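Local coordinates for protein transcriptional regulator, LRP/AsnC family (Neisseria meningitidis, PDB 2P5V) that probably binds specific DNA sequences as an Lrp/AsnC-type regulator of transcription, pairing a winged helix-turn-helix domain with a calcium-binding Lrp/AsnC ligand-binding domain, at residues G23-T26 and N27-S31; S123-V126 and L127-L131. All coordinates share one frame; numbering follows the deposited sequence.

Contact 1 (G23-T26 and N27-S31)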
loop_
_atom_site.group_PDB
_atom_site.type_symbol
_atom_site.label_atom_id
_atom_site.label_comp_id
_atom_site.label_asym_id
_atom_site.label_seq_id
_atom_site.Cartn_x
_atom_site.Cartn_y
_atom_site.Cartn_z
ATOM N N GLY G 23 14.045 40.884 2.277
ATOM C CA GLY G 23 13.555 41.198 3.615
ATOM C C GLY G 23 14.377 42.206 4.402
ATOM O O GLY G 23 13.909 42.707 5.421
ATOM N N ARG G 24 15.590 42.511 3.942
ATOM C CA ARG G 24 16.460 43.451 4.656
ATOM C C ARG G 24 16.629 44.818 3.960
ATOM O O ARG G 24 17.691 45.437 4.044
ATOM C CB ARG G 24 17.823 42.801 4.923
ATOM C CG ARG G 24 18.404 43.178 6.268
ATOM C CD ARG G 24 19.717 42.489 6.512
ATOM N NE ARG G 24 20.047 42.442 7.932
ATOM C CZ ARG G 24 20.591 43.438 8.626
ATOM N NH1 ARG G 24 20.882 44.599 8.050
ATOM N NH2 ARG G 24 20.846 43.272 9.915
ATOM N N LEU G 25 15.575 45.294 3.299
ATOM C CA LEU G 25 15.582 46.633 2.702
ATOM C C LEU G 25 15.190 47.683 3.740
ATOM O O LEU G 25 14.223 47.500 4.469
ATOM C CB LEU G 25 14.604 46.716 1.528
ATOM C CG LEU G 25 14.922 45.904 0.271
ATOM C CD1 LEU G 25 13.750 45.980 -0.697
ATOM C CD2 LEU G 25 16.209 46.385 -0.392
ATOM N N THR G 26 15.918 48.792 3.798
ATOM C CA THR G 26 15.504 49.908 4.652
ATOM C C THR G 26 14.183 50.464 4.125
ATOM O O THR G 26 13.704 50.037 3.072
ATOM C CB THR G 26 16.557 51.037 4.695
ATOM O OG1 THR G 26 16.910 51.417 3.361
ATOM C CG2 THR G 26 17.805 50.584 5.435
ATOM N N ASN G 27 13.594 51.408 4.855
ATOM C CA ASN G 27 12.369 52.059 4.400
ATOM C C ASN G 27 12.628 52.854 3.123
ATOM O O ASN G 27 11.837 52.788 2.181
ATOM C CB ASN G 27 11.783 52.971 5.487
ATOM C CG ASN G 27 10.346 53.398 5.185
ATOM O OD1 ASN G 27 9.477 52.558 4.927
ATOM N ND2 ASN G 27 10.092 54.707 5.218
ATOM N N VAL G 28 13.740 53.591 3.091
ATOM C CA VAL G 28 14.114 54.382 1.913
ATOM C C VAL G 28 14.309 53.514 0.669
ATOM O O VAL G 28 13.924 53.908 -0.431
ATOM C CB VAL G 28 15.396 55.221 2.150
ATOM C CG1 VAL G 28 15.124 56.346 3.138
ATOM C CG2 VAL G 28 16.550 54.339 2.622
ATOM N N GLU G 29 14.899 52.335 0.849
ATOM C CA GLU G 29 15.071 51.382 -0.246
ATOM C C GLU G 29 13.722 50.848 -0.705
ATOM O O GLU G 29 13.384 50.927 -1.888
ATOM C CB GLU G 29 15.979 50.233 0.192
ATOM C CG GLU G 29 17.443 50.649 0.344
ATOM C CD GLU G 29 18.287 49.619 1.086
ATOM O OE1 GLU G 29 17.874 48.444 1.175
ATOM O OE2 GLU G 29 19.372 49.990 1.582
ATOM N N LEU G 30 12.954 50.325 0.250
ATOM C CA LEU G 30 11.612 49.782 0.000
ATOM C C LEU G 30 10.705 50.787 -0.708
ATOM O O LEU G 30 10.042 50.446 -1.692
ATOM C CB LEU G 30 10.971 49.339 1.327
ATOM C CG LEU G 30 9.510 48.873 1.315
ATOM C CD1 LEU G 30 9.341 47.652 0.435
ATOM C CD2 LEU G 30 9.029 48.588 2.734
ATOM N N SER G 31 10.685 52.019 -0.201
ATOM C CA SER G 31 9.893 53.101 -0.789
ATOM C C SER G 31 10.307 53.403 -2.231
ATOM O O SER G 31 9.460 53.720 -3.066
ATOM C CB SER G 31 10.009 54.370 0.065
ATOM O OG SER G 31 11.304 54.941 -0.024
#

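Contact 2 (S123-V126 and L127-L131)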
loop_
_atom_site.group_PDB
_atom_site.type_symbol
_atom_site.label_atom_id
_atom_site.label_comp_id
_atom_site.label_asym_id
_atom_site.label_seq_id
_atom_site.Cartn_x
_atom_site.Cartn_y
_atom_site.Cartn_z
ATOM N N SER G 123 20.041 8.721 11.634
ATOM C CA SER G 123 19.836 7.502 12.365
ATOM C C SER G 123 19.769 7.711 13.885
ATOM O O SER G 123 18.916 7.129 14.544
ATOM C CB SER G 123 20.947 6.524 12.025
ATOM O OG SER G 123 20.836 5.384 12.845
ATOM N N HIS G 124 20.665 8.525 14.430
ATOM C CA HIS G 124 20.649 8.821 15.869
ATOM C C HIS G 124 19.362 9.527 16.270
ATOM O O HIS G 124 18.747 9.184 17.282
ATOM C CB HIS G 124 21.852 9.675 16.281
ATOM C CG HIS G 124 23.038 8.873 16.705
ATOM N ND1 HIS G 124 24.053 8.523 15.839
ATOM C CD2 HIS G 124 23.369 8.343 17.905
ATOM C CE1 HIS G 124 24.962 7.819 16.490
ATOM N NE2 HIS G 124 24.570 7.695 17.745
ATOM N N PHE G 125 18.971 10.525 15.486
ATOM C CA PHE G 125 17.719 11.236 15.735
ATOM C C PHE G 125 16.526 10.282 15.738
ATOM O O PHE G 125 15.806 10.175 16.723
ATOM C CB PHE G 125 17.501 12.327 14.690
ATOM C CG PHE G 125 16.167 12.986 14.792
ATOM C CD1 PHE G 125 15.850 13.747 15.905
ATOM C CD2 PHE G 125 15.213 12.820 13.801
ATOM C CE1 PHE G 125 14.616 14.350 16.023
ATOM C CE2 PHE G 125 13.967 13.429 13.912
ATOM C CZ PHE G 125 13.671 14.193 15.021
ATOM N N VAL G 126 16.340 9.582 14.627
ATOM C CA VAL G 126 15.230 8.644 14.470
ATOM C C VAL G 126 15.183 7.582 15.591
ATOM O O VAL G 126 14.181 7.459 16.304
ATOM C CB VAL G 126 15.313 7.960 13.086
ATOM C CG1 VAL G 126 14.412 6.751 13.021
ATOM C CG2 VAL G 126 14.958 8.965 11.993
ATOM N N LEU G 127 16.274 6.842 15.760
ATOM C CA LEU G 127 16.302 5.727 16.717
ATOM C C LEU G 127 16.217 6.177 18.177
ATOM O O LEU G 127 15.512 5.551 18.970
ATOM C CB LEU G 127 17.557 4.861 16.525
ATOM C CG LEU G 127 17.692 4.058 15.217
ATOM C CD1 LEU G 127 18.745 2.951 15.377
ATOM C CD2 LEU G 127 16.370 3.456 14.760
ATOM N N ASP G 128 16.934 7.248 18.525
ATOM C CA ASP G 128 17.029 7.690 19.921
ATOM C C ASP G 128 15.981 8.743 20.304
ATOM O O ASP G 128 15.593 8.811 21.462
ATOM C CB ASP G 128 18.429 8.231 20.238
ATOM C CG ASP G 128 19.536 7.332 19.727
ATOM O OD1 ASP G 128 19.275 6.137 19.475
ATOM O OD2 ASP G 128 20.670 7.829 19.568
ATOM N N THR G 129 15.525 9.562 19.353
ATOM C CA THR G 129 14.591 10.645 19.686
ATOM C C THR G 129 13.179 10.380 19.187
ATOM O O THR G 129 12.248 10.298 19.972
ATOM C CB THR G 129 15.087 12.013 19.154
ATOM O OG1 THR G 129 16.342 12.315 19.760
ATOM C CG2 THR G 129 14.110 13.128 19.499
ATOM N N LEU G 130 13.024 10.247 17.880
ATOM C CA LEU G 130 11.700 10.133 17.290
ATOM C C LEU G 130 10.950 8.877 17.744
ATOM O O LEU G 130 9.858 8.974 18.293
ATOM C CB LEU G 130 11.812 10.136 15.774
ATOM C CG LEU G 130 10.497 10.184 14.998
ATOM C CD1 LEU G 130 9.637 11.357 15.458
ATOM C CD2 LEU G 130 10.816 10.276 13.530
ATOM N N LEU G 131 11.551 7.710 17.516
ATOM C CA LEU G 131 10.848 6.440 17.678
ATOM C C LEU G 131 10.649 6.094 19.138
ATOM O O LEU G 131 9.712 5.380 19.477
ATOM C CB LEU G 131 11.592 5.311 16.962
ATOM C CG LEU G 131 11.603 5.443 15.435
ATOM C CD1 LEU G 131 12.462 4.374 14.785
ATOM C CD2 LEU G 131 10.187 5.388 14.883
#

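Contact 1 (G23-T26 and N27-S31)
Thr26 and Glu29 face each other across the first turn of helix 27-33 and form a capping box, each side chain turned back on the other's backbone amide. Thr26 is the N-cap: its OG1 accepts from Glu29 N at 3.3 Å, a weak bond with an N-H...O angle of 155°. The hydroxyl gets there because chi1 of 52° sets OG1 between the backbone N and the carbonyl carbon, turned into the opening of the helix. In return the extended side chain of Glu29 swings back over the threonine, and its OE1 accepts from Thr26 N at 3.3 Å, also weakly. The carboxylate thus lies close to the start of the helix, where the amides of the first turn would be expected to favour its negative charge. Beside the box, the first i to i+4 bond of the helix runs from Leu30 N to Thr26 O at 2.9 Å and is nearly straight at 169°. Within the helix, Ser31 OG donates to Val28 O at 2.8 Å, approaching from above the carbonyl plane.

Methyl groups pack against the oxygens of the box. Val28 CG2 presses on Thr26 OG1 at 3.0 Å, a tight approach, and Leu25 lays CD2 beside Glu29 OE1, 3.1 Å away. The apolar pair is Leu25 CB and Leu30 CB, a loose contact at 4.5 Å.

On the loop side, Arg24 makes a cation-pi contact with Tyr57 of a second subunit. The turn and helix 27-33 belong to the winged helix-turn-helix region together with helices 10-21 and 38-50. Leu25 and Leu30 both rest on Val18 of helix 10-21, and Leu30 also reaches Cys41 and Leu45 of helix 38-50, the helix against which Asn27 holds its ND2 by a hydrogen bond to Pro38 O.

Contact 2 (S123-V126 and L127-L131)
Phe125 O takes two backbone bonds at once, from Thr129 N at 2.7 Å and from Leu130 N at 3.0 Å, the donors arriving from opposite faces of its carbonyl plane. This bifurcation marks the change from alpha-type bonding, as in Leu127 N to Ser123 O, to a wider pi-type turn, which Leu131 N continues by donating to Val126 O at 2.9 Å.

Two side-chain pairs keep the i+4 spacing. The Phe125 ring, its CG anti to the backbone N (chi1 173°), places CE1 3.7 Å from Thr129 CG2. His124 runs beside Asp128, and Asp128 OD2 sits 3.2 Å from His124 CD2, at the ring edge and near its plane, with carboxylate and ring planes 83° apart. Val126 and Leu131 follow the wider spacing, pointing the same way with Val126 CG1 3.5 Å from Leu131 CD1.

A hydrogen bond between His124 ND1 and Asn120 O positions the imidazole. Leu145 of a third subunit is hydrogen-bonded through its O to Ser123 OG and packs on Val126. The Leu131 side chain lies about 7 Å from a bound calcium ion and about 5 Å from that of Asp138, seen to bind calcium in this protein.

Phe125 meets Trp95 edge-to-face. Helix 119-130 lies on the sheet of the Lrp/AsnC ligand-binding domain, Phe125 and Leu130 touching Ile74 of strand 70-78, and Leu130 reaching Val136 and Ala139 of strand 136-150.

Contact 1 comes first along the chain and contact 2 later, with their centres about 43 Å apart and their nearest atoms about 29 Å apart. They lie on opposite sides of the chain's centre and do not touch. Residues 23-31 run from a loop into helix 27-33 in the winged helix-turn-helix region, whereas 123-131 lie at the C-terminal part of helix 119-130, which packs on the antiparallel sheet of the ligand-binding domain. The separation is consistent with the plan of Lrp/AsnC regulators, where DNA binding and ligand binding or oligomerisation are probably handled by separate domains. Each contact also borders other subunits of the eight-chain assembly.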